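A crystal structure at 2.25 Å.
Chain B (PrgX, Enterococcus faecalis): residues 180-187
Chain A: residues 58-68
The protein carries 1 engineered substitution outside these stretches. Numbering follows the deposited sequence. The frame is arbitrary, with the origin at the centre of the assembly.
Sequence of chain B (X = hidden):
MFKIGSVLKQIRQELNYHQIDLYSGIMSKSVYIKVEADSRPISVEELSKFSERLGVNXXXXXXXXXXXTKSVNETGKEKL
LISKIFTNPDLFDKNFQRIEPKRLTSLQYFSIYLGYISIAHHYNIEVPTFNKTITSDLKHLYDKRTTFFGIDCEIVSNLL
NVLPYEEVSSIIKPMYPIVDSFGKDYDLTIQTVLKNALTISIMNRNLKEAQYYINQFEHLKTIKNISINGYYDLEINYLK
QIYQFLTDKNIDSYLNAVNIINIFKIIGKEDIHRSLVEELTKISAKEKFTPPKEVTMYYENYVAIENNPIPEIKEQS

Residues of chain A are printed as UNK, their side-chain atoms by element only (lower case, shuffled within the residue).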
ATOM      1  N   ASP B 180      31.343  11.974 -21.893  1.00 23.68           N
ATOM      2  CA  ASP B 180      30.640  12.146 -23.157  1.00 23.96           C
ATOM      3  C   ASP B 180      29.902  10.888 -23.543  1.00 24.38           C
ATOM      4  O   ASP B 180      30.218   9.788 -23.068  1.00 22.84           O
ATOM      5  CB  ASP B 180      31.615  12.485 -24.287  1.00 39.27           C
ATOM      6  CG  ASP B 180      32.345  13.789 -24.059  1.00 44.73           C
ATOM      7  OD1 ASP B 180      33.591  13.757 -23.951  1.00 47.68           O
ATOM      8  OD2 ASP B 180      31.672  14.838 -23.992  1.00 44.10           O
ATOM      9  N   SER B 181      28.918  11.060 -24.415  1.00 24.00           N
ATOM     10  CA  SER B 181      28.127   9.954 -24.909  1.00 20.03           C
ATOM     11  C   SER B 181      28.607   9.702 -26.324  1.00 21.21           C
ATOM     12  O   SER B 181      28.791  10.644 -27.089  1.00 18.72           O
ATOM     13  CB  SER B 181      26.640  10.334 -24.924  1.00 24.65           C
ATOM     14  OG  SER B 181      25.837   9.279 -25.448  1.00 24.08           O
ATOM     15  N   PHE B 182      28.831   8.441 -26.675  1.00 24.23           N
ATOM     16  CA  PHE B 182      29.280   8.123 -28.021  1.00 25.87           C
ATOM     17  C   PHE B 182      28.349   7.157 -28.738  1.00 28.00           C
ATOM     18  O   PHE B 182      28.787   6.208 -29.382  1.00 30.25           O
ATOM     19  CB  PHE B 182      30.719   7.594 -27.982  1.00 23.15           C
ATOM     20  CG  PHE B 182      31.720   8.637 -27.569  1.00 20.84           C
ATOM     21  CD1 PHE B 182      31.841   9.820 -28.298  1.00 16.54           C
ATOM     22  CD2 PHE B 182      32.507   8.462 -26.434  1.00 24.00           C
ATOM     23  CE1 PHE B 182      32.734  10.822 -27.898  1.00 23.04           C
ATOM     24  CE2 PHE B 182      33.403   9.455 -26.022  1.00 21.97           C
ATOM     25  CZ  PHE B 182      33.517  10.643 -26.758  1.00 22.76           C
ATOM     26  N   GLY B 183      27.049   7.425 -28.630  1.00 27.84           N
ATOM     27  CA  GLY B 183      26.065   6.580 -29.286  1.00 23.64           C
ATOM     28  C   GLY B 183      25.327   5.660 -28.334  1.00 24.89           C
ATOM     29  O   GLY B 183      25.843   5.308 -27.271  1.00 24.72           O
ATOM     30  N   LYS B 184      24.124   5.255 -28.729  1.00 16.51           N
ATOM     31  CA  LYS B 184      23.292   4.387 -27.900  1.00 16.98           C
ATOM     32  C   LYS B 184      23.934   3.056 -27.534  1.00 18.01           C
ATOM     33  O   LYS B 184      23.751   2.560 -26.420  1.00 22.18           O
ATOM     34  CB  LYS B 184      21.939   4.151 -28.576  1.00 26.15           C
ATOM     35  CG  LYS B 184      21.049   5.392 -28.635  1.00 25.83           C
ATOM     36  CD  LYS B 184      19.665   5.048 -29.173  1.00 26.55           C
ATOM     37  CE  LYS B 184      18.713   6.247 -29.127  1.00 26.20           C
ATOM     38  NZ  LYS B 184      19.123   7.359 -30.044  1.00 24.24           N
ATOM     39  N   ASP B 185      24.682   2.472 -28.462  1.00 19.46           N
ATOM     40  CA  ASP B 185      25.354   1.199 -28.202  1.00 19.24           C
ATOM     41  C   ASP B 185      26.330   1.392 -27.049  1.00 19.38           C
ATOM     42  O   ASP B 185      26.312   0.657 -26.067  1.00 23.85           O
ATOM     43  CB  ASP B 185      26.091   0.728 -29.461  1.00 18.64           C
ATOM     44  CG  ASP B 185      25.160   0.073 -30.478  1.00 22.83           C
ATOM     45  OD1 ASP B 185      25.600  -0.177 -31.622  1.00 33.73           O
ATOM     46  OD2 ASP B 185      23.990  -0.207 -30.128  1.00 23.84           O
ATOM     47  N   TYR B 186      27.168   2.412 -27.171  1.00 24.64           N
ATOM     48  CA  TYR B 186      28.143   2.755 -26.149  1.00 24.79           C
ATOM     49  C   TYR B 186      27.434   3.061 -24.825  1.00 27.12           C
ATOM     50  O   TYR B 186      27.853   2.583 -23.762  1.00 27.99           O
ATOM     51  CB  TYR B 186      28.958   3.960 -26.637  1.00 23.85           C
ATOM     52  CG  TYR B 186      29.831   4.622 -25.604  1.00 23.14           C
ATOM     53  CD1 TYR B 186      29.314   5.597 -24.747  1.00 21.96           C
ATOM     54  CD2 TYR B 186      31.189   4.291 -25.493  1.00 18.66           C
ATOM     55  CE1 TYR B 186      30.128   6.229 -23.807  1.00 25.33           C
ATOM     56  CE2 TYR B 186      32.006   4.910 -24.564  1.00 21.02           C
ATOM     57  CZ  TYR B 186      31.472   5.879 -23.722  1.00 26.98           C
ATOM     58  OH  TYR B 186      32.280   6.491 -22.798  1.00 25.03           O
ATOM     59  N   ASP B 187      26.355   3.843 -24.899  1.00 21.10           N
ATOM     60  CA  ASP B 187      25.589   4.213 -23.709  1.00 24.03           C
ATOM     61  C   ASP B 187      25.174   2.993 -22.893  1.00 25.82           C
ATOM     62  O   ASP B 187      25.289   2.983 -21.669  1.00 26.48           O
ATOM     63  CB  ASP B 187      24.330   5.011 -24.089  1.00 29.52           C
ATOM     64  CG  ASP B 187      24.637   6.446 -24.529  1.00 32.25           C
ATOM     65  OD1 ASP B 187      23.691   7.137 -24.973  1.00 38.49           O
ATOM     66  OD2 ASP B 187      25.811   6.885 -24.431  1.00 34.04           O
TER
ATOM     67  N   UNK A  58      32.939  -0.302 -34.211  1.00 28.33           N
ATOM     68  CA  UNK A  58      32.788   0.545 -35.390  1.00 28.94           C
ATOM     69  C   UNK A  58      31.909   1.783 -35.164  1.00 30.99           C
ATOM     70  O   UNK A  58      32.295   2.890 -35.534  1.00 34.13           O
ATOM     71  c   UNK A  58      30.775   0.592 -38.367  1.00 37.75           C
ATOM     72  c   UNK A  58      31.702   1.709 -40.289  1.00 33.05           C
ATOM     73  c   UNK A  58      33.137   0.917 -38.519  1.00 28.82           C
ATOM     74  c   UNK A  58      30.601   1.228 -39.598  1.00 38.33           C
ATOM     75  c   UNK A  58      32.228  -0.309 -36.527  1.00 23.82           C
ATOM     76  c   UNK A  58      32.046   0.428 -37.819  1.00 31.70           C
ATOM     77  c   UNK A  58      32.972   1.555 -39.750  1.00 36.94           C
ATOM     78  N   UNK A  59      30.733   1.611 -34.561  1.00 22.21           N
ATOM     79  CA  UNK A  59      29.851   2.753 -34.323  1.00 20.91           C
ATOM     80  C   UNK A  59      30.458   3.749 -33.339  1.00 21.84           C
ATOM     81  O   UNK A  59      30.310   4.960 -33.500  1.00 23.51           O
ATOM     82  c   UNK A  59      27.134   1.003 -37.128  1.00 35.01           C
ATOM     83  c   UNK A  59      27.965   1.598 -36.175  1.00 37.14           C
ATOM     84  c   UNK A  59      26.359   1.126 -34.473  1.00 39.60           C
ATOM     85  c   UNK A  59      25.523   0.528 -35.422  1.00 39.11           C
ATOM     86  c   UNK A  59      25.917   0.468 -36.751  1.00 32.42           C
ATOM     87  c   UNK A  59      27.587   1.665 -34.839  1.00 31.65           C
ATOM     88  c   UNK A  59      28.484   2.292 -33.794  1.00 29.83           C
ATOM     89  N   UNK A  60      31.135   3.240 -32.314  1.00 21.96           N
ATOM     90  CA  UNK A  60      31.741   4.115 -31.322  1.00 19.65           C
ATOM     91  C   UNK A  60      32.761   5.019 -31.991  1.00 21.13           C
ATOM     92  O   UNK A  60      32.863   6.203 -31.662  1.00 17.73           O
ATOM     93  c   UNK A  60      32.434   3.312 -30.218  1.00 18.73           C
ATOM     94  o   UNK A  60      33.336   2.309 -27.679  1.00 26.54           O
ATOM     95  c   UNK A  60      33.664   3.466 -28.001  1.00 29.60           C
ATOM     96  c   UNK A  60      32.820   4.183 -29.040  1.00 25.64           C
ATOM     97  o   UNK A  60      34.640   4.065 -27.495  1.00 35.15           O
ATOM     98  N   UNK A  61      33.513   4.458 -32.930  1.00 22.88           N
ATOM     99  CA  UNK A  61      34.527   5.229 -33.633  1.00 25.99           C
ATOM    100  C   UNK A  61      33.848   6.320 -34.450  1.00 26.53           C
ATOM    101  O   UNK A  61      34.244   7.484 -34.379  1.00 27.17           O
ATOM    102  c   UNK A  61      35.399   4.326 -34.556  1.00 21.94           C
ATOM    103  c   UNK A  61      36.303   5.188 -35.423  1.00 22.34           C
ATOM    104  c   UNK A  61      36.230   3.362 -33.704  1.00 18.08           C
ATOM    105  c   UNK A  61      37.123   2.404 -34.505  1.00 20.53           C
ATOM    106  N   UNK A  62      32.828   5.945 -35.224  1.00 23.93           N
ATOM    107  CA  UNK A  62      32.087   6.922 -36.020  1.00 24.61           C
ATOM    108  C   UNK A  62      31.607   8.053 -35.119  1.00 23.53           C
ATOM    109  O   UNK A  62      31.824   9.224 -35.405  1.00 23.34           O
ATOM    110  c   UNK A  62      31.799   6.506 -38.990  1.00 29.15           C
ATOM    111  c   UNK A  62      29.982   4.848 -38.590  1.00 28.96           C
ATOM    112  c   UNK A  62      31.221   5.515 -38.003  1.00 26.07           C
ATOM    113  c   UNK A  62      30.889   6.264 -36.708  1.00 22.81           C
ATOM    114  N   UNK A  63      30.973   7.700 -34.012  1.00 28.99           N
ATOM    115  CA  UNK A  63      30.486   8.712 -33.088  1.00 29.73           C
ATOM    116  C   UNK A  63      31.630   9.583 -32.588  1.00 30.90           C
ATOM    117  O   UNK A  63      31.530  10.804 -32.605  1.00 30.98           O
ATOM    118  c   UNK A  63      29.768   8.056 -31.904  1.00 27.30           C
ATOM    119  o   UNK A  63      27.456   8.560 -32.235  1.00 37.29           O
ATOM    120  c   UNK A  63      28.328   7.698 -32.219  1.00 29.60           C
ATOM    121  n   UNK A  63      28.073   6.423 -32.477  1.00 36.57           N
ATOM    122  N   UNK A  64      32.716   8.960 -32.139  1.00 27.44           N
ATOM    123  CA  UNK A  64      33.860   9.721 -31.643  1.00 28.41           C
ATOM    124  C   UNK A  64      34.379  10.682 -32.703  1.00 31.86           C
ATOM    125  O   UNK A  64      34.912  11.747 -32.383  1.00 32.53           O
ATOM    126  n   UNK A  64      35.409   6.355 -28.292  1.00 27.76           N
ATOM    127  c   UNK A  64      34.755   8.165 -29.822  1.00 23.28           C
ATOM    128  c   UNK A  64      35.726   6.897 -27.124  1.00 26.08           C
ATOM    129  c   UNK A  64      34.978   8.774 -31.198  1.00 25.86           C
ATOM    130  n   UNK A  64      36.328   8.075 -27.082  1.00 26.78           N
ATOM    131  n   UNK A  64      35.420   6.270 -25.997  1.00 25.60           N
ATOM    132  c   UNK A  64      35.670   6.981 -29.582  1.00 23.20           C
ATOM    133  N   UNK A  65      34.211  10.303 -33.965  1.00 33.96           N
ATOM    134  CA  UNK A  65      34.655  11.124 -35.087  1.00 35.96           C
ATOM    135  C   UNK A  65      33.740  12.322 -35.319  1.00 39.18           C
ATOM    136  O   UNK A  65      34.021  13.159 -36.173  1.00 42.07           O
ATOM    137  c   UNK A  65      34.732  10.283 -36.356  1.00 30.60           C
ATOM    138  N   UNK A  66      32.635  12.396 -34.583  1.00 50.58           N
ATOM    139  CA  UNK A  66      31.744  13.531 -34.739  1.00 55.58           C
ATOM    140  C   UNK A  66      30.324  13.304 -35.229  1.00 59.31           C
ATOM    141  O   UNK A  66      29.611  14.274 -35.492  1.00 58.11           O
ATOM    142  N   UNK A  67      29.895  12.051 -35.354  1.00 62.22           N
ATOM    143  CA  UNK A  67      28.534  11.779 -35.812  1.00 68.17           C
ATOM    144  C   UNK A  67      27.498  11.884 -34.695  1.00 65.24           C
ATOM    145  O   UNK A  67      26.382  11.368 -34.808  1.00 63.36           O
ATOM    146  c   UNK A  67      29.257  10.316 -37.746  1.00 80.07           C
ATOM    147  c   UNK A  67      28.455  10.403 -36.467  1.00 71.35           C
ATOM    148 se   UNK A  67      28.518   9.046 -38.990  1.00 86.79          SE
ATOM    149  c   UNK A  67      27.197  10.188 -39.831  1.00 82.43           C
ATOM    150  N   UNK A  68      27.878  12.571 -33.620  1.00 85.80           N
ATOM    151  CA  UNK A  68      27.006  12.775 -32.471  1.00 85.80           C
ATOM    152  C   UNK A  68      26.689  14.257 -32.255  1.00 85.80           C
ATOM    153  O   UNK A  68      25.509  14.568 -31.993  1.00 85.80           O
ATOM    154  o   UNK A  68      29.619  12.436 -29.877  1.00 64.65           O
ATOM    155  c   UNK A  68      29.049  12.687 -30.940  1.00 68.36           C
ATOM    156  n   UNK A  68      29.619  13.400 -31.905  1.00 67.68           N
ATOM    157  c   UNK A  68      27.635  12.177 -31.205  1.00 67.43           C
TER

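Position 58 of chain A opens a helix with seven side-chain carbons, one followed by a ring of six and no hydroxyl oxygen, and it reaches nothing on chain B: Phe58(A). Position 59 has the same composition, but its CA-to-CB bond points toward chain B, and the edge of its ring meets a carboxylate oxygen of Asp185(B). This is Phe59(A), with CD1 3.2 Å from Asp185(B) OD1, where the slightly positive rim of an aromatic ring suits an acceptor.

At position 60 three carbons run in an extended chain, the third carrying two oxygens, which defines Glu60(A). Its CD lies 3.6 Å from Tyr186(B) CD2, and its CG lies 4.1 Å from Phe182(B) CB. Position 61 has four carbons, forked at the first with one arm two carbons long; it points away from chain B and is Ile61(A). Position 62 also has four carbons, but the fork falls at the second, giving Leu62(A), likewise without contact.

Position 63 has two carbons, the second bearing one oxygen and one nitrogen, and its CA-to-CB bond points toward chain B. It is Asn63(A). Its ND2 donates a hydrogen bond to Phe59(A) O at 2.9 Å, one turn back along its own helix. The same ND2 lies 3.2 Å from Phe182(B) O, but the angle is too poor for a hydrogen bond. It also sits 3.8 Å from Gly183(B) CA, and a CB on that glycine would come within 2.6 Å of ND2, a clash.

Position 64 carries three carbons, a nitrogen, and a carbon with two further nitrogens, so it is Arg64(A). Its CG sits over one face of the Phe182(B) ring, 3.7 Å from the centroid and 12° off the normal, in a CH-pi contact. Farther out, Arg64(A) NH1 approaches Phe182(B) CE2 at 3.4 Å. The guanidinium is held by a salt bridge, with Arg64(A) NE 2.5 Å from Glu60(A) OE2.

Position 65 has a single side-chain carbon, directed away from chain B: Ala65(A). Position 66 has no side-chain atoms, and its phi of 117° would jam a CB against the preceding carbonyl oxygen; it is Gly66(A). Position 67 has two carbons, a selenium and a terminal carbon, unbranched, and is poorly ordered: Met67(A), present as selenomethionine. Position 68 again has two carbons, the second bearing one oxygen and one nitrogen, and is Asn68(A). Also poorly ordered, it places OD1 3.8 Å from Phe182(B) CD1 and 3.4 Å from Ser181(B) O, two acceptors that cannot bond to each other.

No hydrogen bond or salt bridge joins the stretches, which bury 420 Å² between them. Packing carries the contact, centred on Phe182(B), whose 113 Å² of covered surface is the largest share. Several polar groups of chain A are instead bonded within its own stretch: Asn63(A) to the backbone of Phe59(A), and Arg64(A) to Glu60(A), whose bridge steadies the arginine beside Phe182(B) and Tyr186(B).

Chain A 58-68: FFEILNRAGMN
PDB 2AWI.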